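Local coordinates for protein racemase (Pseudovibrio sp. JE062, PDB 3MKC) that is of undetermined function but has the two-domain build of the mandelate racemase/muconate lactonizing enzyme family, in which an N-terminal domain accompanies a C-terminal barrel, at residues 281-286 / 308-313; 267-272 / 297-302; 207-212 / 233-238. One frame throughout, in Å; residues are numbered along the deposited sequence.

In the fold
All three contacts belong to the enolase-like C-terminal barrel and are largely buried, but they sample different layers of it. Contacts 1 and 3 each pair neighbouring parallel strands of a beta-alpha-beta unit by backbone hydrogen bonds, whereas contact 2 joins two helices of the outer layer without any such bond, through an isoleucine and a pair of arginines, both partly exposed. Contacts 1 and 2 share surroundings: their centres are 10 Å apart, and Leu284 packs on Ile300. Contact 3, centred 13 Å from contact 1, meets it through a hydrogen bond of Gln310 to Tyr235 and a weak one of Gln285 to Glu238. Contacts 2 and 3 do not touch, their nearest atoms being about 12 Å apart.

Contact 1: residues 281-286 / 308-313; sequences VHLLQS and NVQVMP
Leu283 and Gln310 are paired on neighbouring parallel strands, side chains on one face, with CA atoms 4.5 Å apart. Leu283 CB lies 3.8 Å from Gln310 O, and CG, anti to its own backbone N (chi1 -169°), stays near that oxygen and the Gln310 CB. The branch then divides: CD1 reaches Gln310 OE1 at 3.6 Å and the selenium SE of Met312, a selenomethionine, at 4.0 Å, while CD2 lies against Met312 CB. The leucine and Met312 side chains cross at about a right angle. On the other face of the sheet, Leu284 CG meets Val309 CG1 at 3.8 Å. Three backbone bonds fix the register: Gln310 N to His282 O (2.9 Å), Leu284 N to Gln310 O (2.9 Å) and Met312 N to Leu284 O (3.1 Å). A water donating to both His282 O and Asn308 O adds a link at the start of the pair. Strands 283-284 and 310-311 belong to one beta-alpha-beta unit of the barrel, connected by helix 293-306. Because Gln310 OE1 is hydrogen-bonded to Tyr235 OH, the leucine methyl beside it packs against an acceptor that already has a donor; apolar packing and a satisfied polar end thus share one face.

Contact 2: residues 267-272 / 297-302; sequences TTRFEA and LRRITE
Arg269 and Ile300 bring the two helices closest, their CA atoms being 5.3 Å apart. The short axes of 268-272 and 297-302 approach to 9.4 Å and run roughly parallel, with a crossing angle of -27°. Along the second segment, Leu297 matters through its carbonyl oxygen, which takes both Thr301 N and Thr301 OG1 from opposite faces of its plane, a bond pattern that stays inside the helix. Arg299 is the first residue to cross the gap. Its chain bends at chi3 (-74°), which places NE 3.6 Å from Arg269 NH1 and over one face of that guanidinium. The two guanidinium planes stand 50° apart, so this is no parallel stack, and the opposite face of the Arg269 group is met by Phe270 CZ, offset toward the rim. Two like charges this close would be expected to repel. Glu296 probably offsets this: its OE1 forms a salt bridge with Arg299 NE and its OE2 another with Arg269 NH1, one carboxylate balancing both cations. Ile300 follows and supplies the apolar part. Its CG1 lies 3.7 Å from Arg269 CA and 3.8 Å from Arg269 CB, CG2 touches Ala272 CB at 4.0 Å, and CD1 lies 4.1 Å from Thr268 O. Thr301, next in sequence, faces other neighbours, its OG1 being hydrogen-bonded to Tyr328 OH. Helix 83-93 borders the arginine end, where Trp87 makes a cation-pi contact with Arg299 and also touches Arg269. The inner side of Ile300 faces strand 283-284, while Ala272 also meets Met303 farther along helix 293-306, placing this pair in the helical layer around the barrel sheet.

Contact 3: residues 207-212 / 233-238; sequences DMMVDY and ELYFAE
Met209 lies over the face of the Phe236 ring, its CG 3.5 Å from the ring centroid and 10° off the normal. Farther out, the selenomethionine chain bends and runs side by side with Tyr235: Met209 CE stands 4.1 Å above the Tyr235 ring plane, offset toward the rim. Its SE lies obliquely to both rings, a Met-aromatic contact with each. Asp207 OD1 approaches the Tyr235 ring at its edge, 3.9 Å from CD1, while Asp207 OD2 is hydrogen-bonded to Tyr337 OH. Met208 and Leu234 lie side by side, pointing the same way, with Met208 CE 3.7 Å from Leu234 CD2. Tyr212 CE2 packs 3.7 Å from Ala237 CB. The carboxylates of Asp211 and Glu238 are stacked, planes 26° apart, with Asp211 OD2 3.4 Å from Glu238 OE2, two acceptors not hydrogen-bonded to each other; Asp211 OD1 accepts from Leu213 N, and Glu238 OE1 has a salt bridge to Lys177. Backbone bonds Tyr235 N to Met208 O and Val210 N to Phe236 O precede Glu238 N to Val210 O (2.7 Å) and Tyr212 N to Glu238 O (2.8 Å), which tie the C-terminal end of the pair. Strand 175-179 flanks 207-211 on its other edge by further backbone bonds. Helix 188-202 packs on Met208, Val210 and Tyr212, and helix 219-228, the crossover of this parallel beta-alpha-beta unit, meets Tyr212 and Ala237.

Contact 1: residues 281-286 / 308-313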
loop_
_atom_site.group_PDB
_atom_site.type_symbol
_atom_site.label_atom_id
_atom_site.label_comp_id
_atom_site.label_asym_id
_atom_site.label_seq_id
_atom_site.Cartn_x
_atom_site.Cartn_y
_atom_site.Cartn_z
ATOM N N VAL A 281 8.729 -11.849 -11.213
ATOM C CA VAL A 281 8.046 -12.053 -9.937
ATOM C C VAL A 281 6.583 -12.482 -10.051
ATOM O O VAL A 281 5.918 -12.201 -11.045
ATOM C CB VAL A 281 8.158 -10.789 -9.028
ATOM C CG1 VAL A 281 9.619 -10.510 -8.739
ATOM C CG2 VAL A 281 7.504 -9.586 -9.684
ATOM N N HIS A 282 6.102 -13.195 -9.034
ATOM C CA HIS A 282 4.721 -13.676 -9.013
ATOM C C HIS A 282 3.772 -12.634 -8.478
ATOM O O HIS A 282 2.575 -12.710 -8.712
ATOM C CB HIS A 282 4.534 -14.878 -8.074
ATOM C CG HIS A 282 5.375 -16.067 -8.398
ATOM N ND1 HIS A 282 6.724 -16.124 -8.125
ATOM C CD2 HIS A 282 5.038 -17.287 -8.885
ATOM C CE1 HIS A 282 7.181 -17.326 -8.424
ATOM N NE2 HIS A 282 6.177 -18.051 -8.885
ATOM N N LEU A 283 4.308 -11.676 -7.737
ATOM C CA LEU A 283 3.456 -10.692 -7.096
ATOM C C LEU A 283 4.141 -9.340 -6.943
ATOM O O LEU A 283 5.319 -9.270 -6.599
ATOM C CB LEU A 283 3.063 -11.261 -5.726
ATOM C CG LEU A 283 1.981 -10.635 -4.852
ATOM C CD1 LEU A 283 1.375 -11.724 -3.959
ATOM C CD2 LEU A 283 2.571 -9.506 -4.024
ATOM N N LEU A 284 3.383 -8.275 -7.197
ATOM C CA LEU A 284 3.880 -6.907 -7.089
ATOM C C LEU A 284 3.299 -6.237 -5.849
ATOM O O LEU A 284 2.122 -6.408 -5.538
ATOM C CB LEU A 284 3.470 -6.100 -8.317
ATOM C CG LEU A 284 4.039 -6.587 -9.652
ATOM C CD1 LEU A 284 3.355 -5.830 -10.776
ATOM C CD2 LEU A 284 5.554 -6.361 -9.694
ATOM N N GLN A 285 4.120 -5.442 -5.169
ATOM C CA GLN A 285 3.683 -4.769 -3.957
ATOM C C GLN A 285 3.728 -3.241 -4.026
ATOM O O GLN A 285 3.854 -2.571 -2.995
ATOM C CB GLN A 285 4.512 -5.274 -2.773
ATOM C CG GLN A 285 4.430 -6.792 -2.623
ATOM C CD GLN A 285 5.277 -7.337 -1.489
ATOM O OE1 GLN A 285 6.458 -7.023 -1.374
ATOM N NE2 GLN A 285 4.674 -8.174 -0.651
ATOM N N SER A 286 3.623 -2.697 -5.239
ATOM C CA SER A 286 3.627 -1.247 -5.435
ATOM C C SER A 286 2.655 -0.611 -4.437
ATOM O O SER A 286 1.515 -1.048 -4.301
ATOM C CB SER A 286 3.212 -0.923 -6.867
ATOM O OG SER A 286 4.025 -1.643 -7.780
ATOM N N ASN A 308 -0.219 -12.852 -15.587
ATOM C CA ASN A 308 -0.341 -13.843 -14.511
ATOM C C ASN A 308 0.430 -13.461 -13.253
ATOM O O ASN A 308 1.056 -14.303 -12.603
ATOM C CB ASN A 308 0.133 -15.209 -15.005
ATOM C CG ASN A 308 -0.627 -15.669 -16.228
ATOM O OD1 ASN A 308 -1.823 -15.980 -16.157
ATOM N ND2 ASN A 308 0.058 -15.704 -17.365
ATOM N N VAL A 309 0.355 -12.184 -12.907
ATOM C CA VAL A 309 1.028 -11.653 -11.733
ATOM C C VAL A 309 -0.002 -11.050 -10.784
ATOM O O VAL A 309 -0.841 -10.254 -11.195
ATOM C CB VAL A 309 2.042 -10.569 -12.146
ATOM C CG1 VAL A 309 2.600 -9.855 -10.925
ATOM C CG2 VAL A 309 3.172 -11.213 -12.944
ATOM N N GLN A 310 0.069 -11.437 -9.516
ATOM C CA GLN A 310 -0.851 -10.915 -8.511
ATOM C C GLN A 310 -0.359 -9.580 -7.999
ATOM O O GLN A 310 0.834 -9.289 -8.056
ATOM C CB GLN A 310 -0.934 -11.868 -7.311
ATOM C CG GLN A 310 -1.363 -13.272 -7.649
ATOM C CD GLN A 310 -1.702 -14.074 -6.402
ATOM O OE1 GLN A 310 -1.117 -13.862 -5.337
ATOM N NE2 GLN A 310 -2.636 -15.005 -6.532
ATOM N N VAL A 311 -1.282 -8.768 -7.495
ATOM C CA VAL A 311 -0.905 -7.490 -6.922
ATOM C C VAL A 311 -1.540 -7.365 -5.547
ATOM O O VAL A 311 -2.743 -7.549 -5.389
ATOM C CB VAL A 311 -1.368 -6.301 -7.773
ATOM C CG1 VAL A 311 -0.933 -4.990 -7.108
ATOM C CG2 VAL A 311 -0.775 -6.400 -9.176
HETATM N N MSE A 312 -0.703 -7.092 -4.555
HETATM C CA MSE A 312 -1.143 -6.887 -3.178
HETATM C C MSE A 312 -0.347 -5.653 -2.800
HETATM O O MSE A 312 0.782 -5.754 -2.322
HETATM C CB MSE A 312 -0.754 -8.065 -2.287
HETATM C CG MSE A 312 -1.551 -9.336 -2.557
HETATM SE SE MSE A 312 -1.284 -10.681 -1.220
HETATM C CE MSE A 312 -2.256 -12.066 -2.076
ATOM N N PRO A 313 -0.921 -4.466 -3.032
ATOM C CA PRO A 313 -0.228 -3.218 -2.720
ATOM C C PRO A 313 0.260 -3.091 -1.290
ATOM O O PRO A 313 -0.471 -3.395 -0.344
ATOM C CB PRO A 313 -1.261 -2.149 -3.073
ATOM C CG PRO A 313 -2.094 -2.806 -4.132
ATOM C CD PRO A 313 -2.266 -4.191 -3.570
HETATM O O HOH W 1 1.383 -15.127 -9.891
HETATM O O HOH W 2 1.772 -7.178 -0.064
#

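Contact 2: residues 267-272 / 297-302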
loop_
_atom_site.group_PDB
_atom_site.type_symbol
_atom_site.label_atom_id
_atom_site.label_comp_id
_atom_site.label_asym_id
_atom_site.label_seq_id
_atom_site.Cartn_x
_atom_site.Cartn_y
_atom_site.Cartn_z
ATOM N N THR A 267 8.080 2.820 -8.018
ATOM C CA THR A 267 7.102 3.842 -8.402
ATOM C C THR A 267 6.868 3.738 -9.910
ATOM O O THR A 267 7.792 3.445 -10.675
ATOM C CB THR A 267 7.553 5.287 -8.058
ATOM O OG1 THR A 267 8.647 5.670 -8.902
ATOM C CG2 THR A 267 7.951 5.387 -6.586
ATOM N N THR A 268 5.616 3.964 -10.299
ATOM C CA THR A 268 5.109 3.924 -11.668
ATOM C C THR A 268 4.958 2.536 -12.252
ATOM O O THR A 268 5.547 1.566 -11.774
ATOM C CB THR A 268 5.957 4.742 -12.660
ATOM O OG1 THR A 268 7.155 4.022 -12.970
ATOM C CG2 THR A 268 6.301 6.115 -12.073
ATOM N N ARG A 269 4.148 2.462 -13.296
ATOM C CA ARG A 269 3.888 1.208 -13.980
ATOM C C ARG A 269 5.114 0.825 -14.789
ATOM O O ARG A 269 5.239 -0.310 -15.235
ATOM C CB ARG A 269 2.679 1.367 -14.904
ATOM C CG ARG A 269 2.801 2.511 -15.899
ATOM C CD ARG A 269 1.485 2.710 -16.642
ATOM N NE ARG A 269 1.571 3.699 -17.716
ATOM C CZ ARG A 269 1.720 5.006 -17.523
ATOM N NH1 ARG A 269 1.799 5.491 -16.293
ATOM N NH2 ARG A 269 1.791 5.829 -18.563
ATOM N N PHE A 270 6.020 1.778 -14.980
ATOM C CA PHE A 270 7.226 1.502 -15.759
ATOM C C PHE A 270 8.176 0.601 -14.984
ATOM O O PHE A 270 8.793 -0.310 -15.550
ATOM C CB PHE A 270 7.900 2.823 -16.129
ATOM C CG PHE A 270 6.984 3.764 -16.863
ATOM C CD1 PHE A 270 6.387 3.374 -18.053
ATOM C CD2 PHE A 270 6.681 5.014 -16.341
ATOM C CE1 PHE A 270 5.494 4.212 -18.717
ATOM C CE2 PHE A 270 5.790 5.858 -16.994
ATOM C CZ PHE A 270 5.194 5.461 -18.181
ATOM N N GLU A 271 8.314 0.863 -13.690
ATOM C CA GLU A 271 9.177 0.028 -12.870
ATOM C C GLU A 271 8.457 -1.292 -12.669
ATOM O O GLU A 271 9.080 -2.345 -12.691
ATOM C CB GLU A 271 9.470 0.683 -11.510
ATOM C CG GLU A 271 10.409 1.874 -11.637
ATOM C CD GLU A 271 10.951 2.372 -10.315
ATOM O OE1 GLU A 271 10.642 1.777 -9.257
ATOM O OE2 GLU A 271 11.704 3.371 -10.341
ATOM N N ALA A 272 7.143 -1.231 -12.480
ATOM C CA ALA A 272 6.376 -2.456 -12.287
ATOM C C ALA A 272 6.522 -3.398 -13.486
ATOM O O ALA A 272 6.672 -4.601 -13.318
ATOM C CB ALA A 272 4.898 -2.133 -12.055
ATOM N N LEU A 297 -2.166 2.162 -9.817
ATOM C CA LEU A 297 -2.347 0.789 -9.354
ATOM C C LEU A 297 -3.318 0.036 -10.263
ATOM O O LEU A 297 -3.212 -1.185 -10.431
ATOM C CB LEU A 297 -2.837 0.764 -7.901
ATOM C CG LEU A 297 -1.715 0.879 -6.864
ATOM C CD1 LEU A 297 -2.306 1.003 -5.474
ATOM C CD2 LEU A 297 -0.809 -0.348 -6.935
ATOM N N ARG A 298 -4.262 0.758 -10.854
ATOM C CA ARG A 298 -5.205 0.120 -11.763
ATOM C C ARG A 298 -4.471 -0.295 -13.038
ATOM O O ARG A 298 -4.665 -1.400 -13.541
ATOM C CB ARG A 298 -6.348 1.067 -12.124
ATOM C CG ARG A 298 -7.391 0.417 -13.009
ATOM C CD ARG A 298 -8.476 1.396 -13.416
ATOM N NE ARG A 298 -9.621 0.694 -13.981
ATOM C CZ ARG A 298 -10.745 1.284 -14.380
ATOM N NH1 ARG A 298 -10.885 2.601 -14.281
ATOM N NH2 ARG A 298 -11.738 0.550 -14.868
ATOM N N ARG A 299 -3.635 0.593 -13.574
ATOM C CA ARG A 299 -2.897 0.241 -14.787
ATOM C C ARG A 299 -1.945 -0.903 -14.499
ATOM O O ARG A 299 -1.807 -1.833 -15.294
ATOM C CB ARG A 299 -2.118 1.441 -15.325
ATOM C CG ARG A 299 -3.003 2.417 -16.082
ATOM C CD ARG A 299 -2.193 3.491 -16.770
ATOM N NE ARG A 299 -1.671 4.481 -15.835
ATOM C CZ ARG A 299 -2.121 5.733 -15.747
ATOM N NH1 ARG A 299 -3.103 6.145 -16.533
ATOM N NH2 ARG A 299 -1.570 6.582 -14.890
ATOM N N ILE A 300 -1.294 -0.825 -13.346
ATOM C CA ILE A 300 -0.350 -1.844 -12.932
ATOM C C ILE A 300 -1.025 -3.202 -12.766
ATOM O O ILE A 300 -0.490 -4.227 -13.183
ATOM C CB ILE A 300 0.303 -1.451 -11.603
ATOM C CG1 ILE A 300 1.214 -0.245 -11.831
ATOM C CG2 ILE A 300 1.050 -2.639 -11.005
ATOM C CD1 ILE A 300 1.791 0.336 -10.550
ATOM N N THR A 301 -2.210 -3.211 -12.166
ATOM C CA THR A 301 -2.895 -4.471 -11.941
ATOM C C THR A 301 -3.444 -5.122 -13.207
ATOM O O THR A 301 -3.392 -6.341 -13.353
ATOM C CB THR A 301 -4.033 -4.296 -10.917
ATOM O OG1 THR A 301 -3.494 -3.743 -9.709
ATOM C CG2 THR A 301 -4.668 -5.646 -10.591
ATOM N N GLU A 302 -3.970 -4.319 -14.123
ATOM C CA GLU A 302 -4.520 -4.877 -15.351
ATOM C C GLU A 302 -3.382 -5.467 -16.163
ATOM O O GLU A 302 -3.556 -6.486 -16.818
ATOM C CB GLU A 302 -5.285 -3.810 -16.146
ATOM C CG GLU A 302 -6.506 -3.282 -15.376
ATOM C CD GLU A 302 -7.469 -2.445 -16.216
ATOM O OE1 GLU A 302 -7.044 -1.820 -17.211
ATOM O OE2 GLU A 302 -8.664 -2.400 -15.858
#

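Contact 3: residues 207-212 / 233-238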
loop_
_atom_site.group_PDB
_atom_site.type_symbol
_atom_site.label_atom_id
_atom_site.label_comp_id
_atom_site.label_asym_id
_atom_site.label_seq_id
_atom_site.Cartn_x
_atom_site.Cartn_y
_atom_site.Cartn_z
ATOM N N ASP A 207 -3.226 -18.885 5.781
ATOM C CA ASP A 207 -2.099 -18.617 4.897
ATOM C C ASP A 207 -1.062 -17.783 5.630
ATOM O O ASP A 207 -1.411 -16.903 6.416
ATOM C CB ASP A 207 -2.557 -17.879 3.644
ATOM C CG ASP A 207 -2.959 -18.819 2.533
ATOM O OD1 ASP A 207 -2.159 -19.724 2.218
ATOM O OD2 ASP A 207 -4.060 -18.648 1.969
HETATM N N MSE A 208 0.212 -18.050 5.360
HETATM C CA MSE A 208 1.292 -17.329 6.017
HETATM C C MSE A 208 2.304 -16.788 5.024
HETATM O O MSE A 208 2.906 -17.548 4.265
HETATM C CB MSE A 208 2.010 -18.245 7.004
HETATM C CG MSE A 208 3.092 -17.555 7.823
HETATM SE SE MSE A 208 3.776 -18.703 9.221
HETATM C CE MSE A 208 5.643 -18.650 8.840
HETATM N N MSE A 209 2.486 -15.472 5.052
HETATM C CA MSE A 209 3.435 -14.787 4.182
HETATM C C MSE A 209 4.660 -14.424 5.007
HETATM O O MSE A 209 4.582 -14.353 6.234
HETATM C CB MSE A 209 2.821 -13.512 3.614
HETATM C CG MSE A 209 1.674 -13.759 2.634
HETATM SE SE MSE A 209 -0.037 -14.208 3.412
HETATM C CE MSE A 209 -1.137 -13.266 2.179
ATOM N N VAL A 210 5.789 -14.198 4.345
ATOM C CA VAL A 210 7.015 -13.855 5.062
ATOM C C VAL A 210 7.774 -12.691 4.430
ATOM O O VAL A 210 7.995 -12.665 3.216
ATOM C CB VAL A 210 7.971 -15.067 5.142
ATOM C CG1 VAL A 210 9.176 -14.722 6.015
ATOM C CG2 VAL A 210 7.232 -16.279 5.703
ATOM N N ASP A 211 8.163 -11.739 5.273
ATOM C CA ASP A 211 8.917 -10.560 4.860
ATOM C C ASP A 211 10.322 -10.751 5.410
ATOM O O ASP A 211 10.528 -10.715 6.625
ATOM C CB ASP A 211 8.277 -9.296 5.453
ATOM C CG ASP A 211 9.063 -8.025 5.143
ATOM O OD1 ASP A 211 10.101 -8.096 4.457
ATOM O OD2 ASP A 211 8.630 -6.943 5.592
ATOM N N TYR A 212 11.283 -10.967 4.522
ATOM C CA TYR A 212 12.661 -11.188 4.940
ATOM C C TYR A 212 13.435 -9.885 5.151
ATOM O O TYR A 212 14.604 -9.899 5.533
ATOM C CB TYR A 212 13.356 -12.104 3.926
ATOM C CG TYR A 212 12.738 -13.488 3.867
ATOM C CD1 TYR A 212 13.196 -14.518 4.688
ATOM C CD2 TYR A 212 11.671 -13.757 3.018
ATOM C CE1 TYR A 212 12.603 -15.786 4.662
ATOM C CE2 TYR A 212 11.071 -15.008 2.983
ATOM C CZ TYR A 212 11.540 -16.022 3.807
ATOM O OH TYR A 212 10.943 -17.266 3.769
ATOM N N GLU A 233 4.540 -24.621 3.007
ATOM C CA GLU A 233 3.509 -24.104 2.118
ATOM C C GLU A 233 3.213 -22.621 2.330
ATOM O O GLU A 233 2.047 -22.211 2.380
ATOM C CB GLU A 233 2.217 -24.905 2.311
ATOM C CG GLU A 233 2.381 -26.411 2.124
ATOM C CD GLU A 233 1.088 -27.171 2.364
ATOM O OE1 GLU A 233 0.061 -26.808 1.748
ATOM O OE2 GLU A 233 1.097 -28.133 3.165
ATOM N N LEU A 234 4.261 -21.816 2.451
ATOM C CA LEU A 234 4.094 -20.380 2.657
ATOM C C LEU A 234 3.511 -19.729 1.400
ATOM O O LEU A 234 3.779 -20.169 0.278
ATOM C CB LEU A 234 5.448 -19.758 3.023
ATOM C CG LEU A 234 6.115 -20.406 4.251
ATOM C CD1 LEU A 234 7.506 -19.828 4.468
ATOM C CD2 LEU A 234 5.239 -20.180 5.487
ATOM N N TYR A 235 2.712 -18.684 1.595
ATOM C CA TYR A 235 2.079 -17.990 0.482
ATOM C C TYR A 235 3.097 -17.253 -0.382
ATOM O O TYR A 235 3.029 -17.315 -1.607
ATOM C CB TYR A 235 1.033 -16.999 0.984
ATOM C CG TYR A 235 0.155 -16.503 -0.132
ATOM C CD1 TYR A 235 -1.066 -17.118 -0.408
ATOM C CD2 TYR A 235 0.572 -15.462 -0.960
ATOM C CE1 TYR A 235 -1.850 -16.709 -1.479
ATOM C CE2 TYR A 235 -0.194 -15.052 -2.031
ATOM C CZ TYR A 235 -1.403 -15.675 -2.292
ATOM O OH TYR A 235 -2.154 -15.285 -3.383
ATOM N N PHE A 236 4.021 -16.534 0.246
ATOM C CA PHE A 236 5.042 -15.848 -0.528
ATOM C C PHE A 236 6.289 -15.457 0.244
ATOM O O PHE A 236 6.317 -15.508 1.478
ATOM C CB PHE A 236 4.451 -14.638 -1.290
ATOM C CG PHE A 236 4.055 -13.444 -0.430
ATOM C CD1 PHE A 236 4.920 -12.905 0.525
ATOM C CD2 PHE A 236 2.856 -12.783 -0.685
ATOM C CE1 PHE A 236 4.592 -11.721 1.205
ATOM C CE2 PHE A 236 2.515 -11.597 -0.017
ATOM C CZ PHE A 236 3.386 -11.064 0.930
ATOM N N ALA A 237 7.331 -15.103 -0.504
ATOM C CA ALA A 237 8.602 -14.689 0.063
ATOM C C ALA A 237 8.827 -13.244 -0.370
ATOM O O ALA A 237 9.078 -12.971 -1.546
ATOM C CB ALA A 237 9.711 -15.573 -0.449
ATOM N N GLU A 238 8.727 -12.331 0.591
ATOM C CA GLU A 238 8.884 -10.899 0.347
ATOM C C GLU A 238 10.247 -10.335 0.743
ATOM O O GLU A 238 10.846 -10.767 1.720
ATOM C CB GLU A 238 7.803 -10.147 1.120
ATOM C CG GLU A 238 7.942 -8.640 1.118
ATOM C CD GLU A 238 6.858 -7.974 1.943
ATOM O OE1 GLU A 238 5.743 -8.529 2.005
ATOM O OE2 GLU A 238 7.121 -6.897 2.513
HETATM O O HOH W 3 0.236 -19.922 3.388
HETATM O O HOH W 4 8.648 -17.497 2.375
#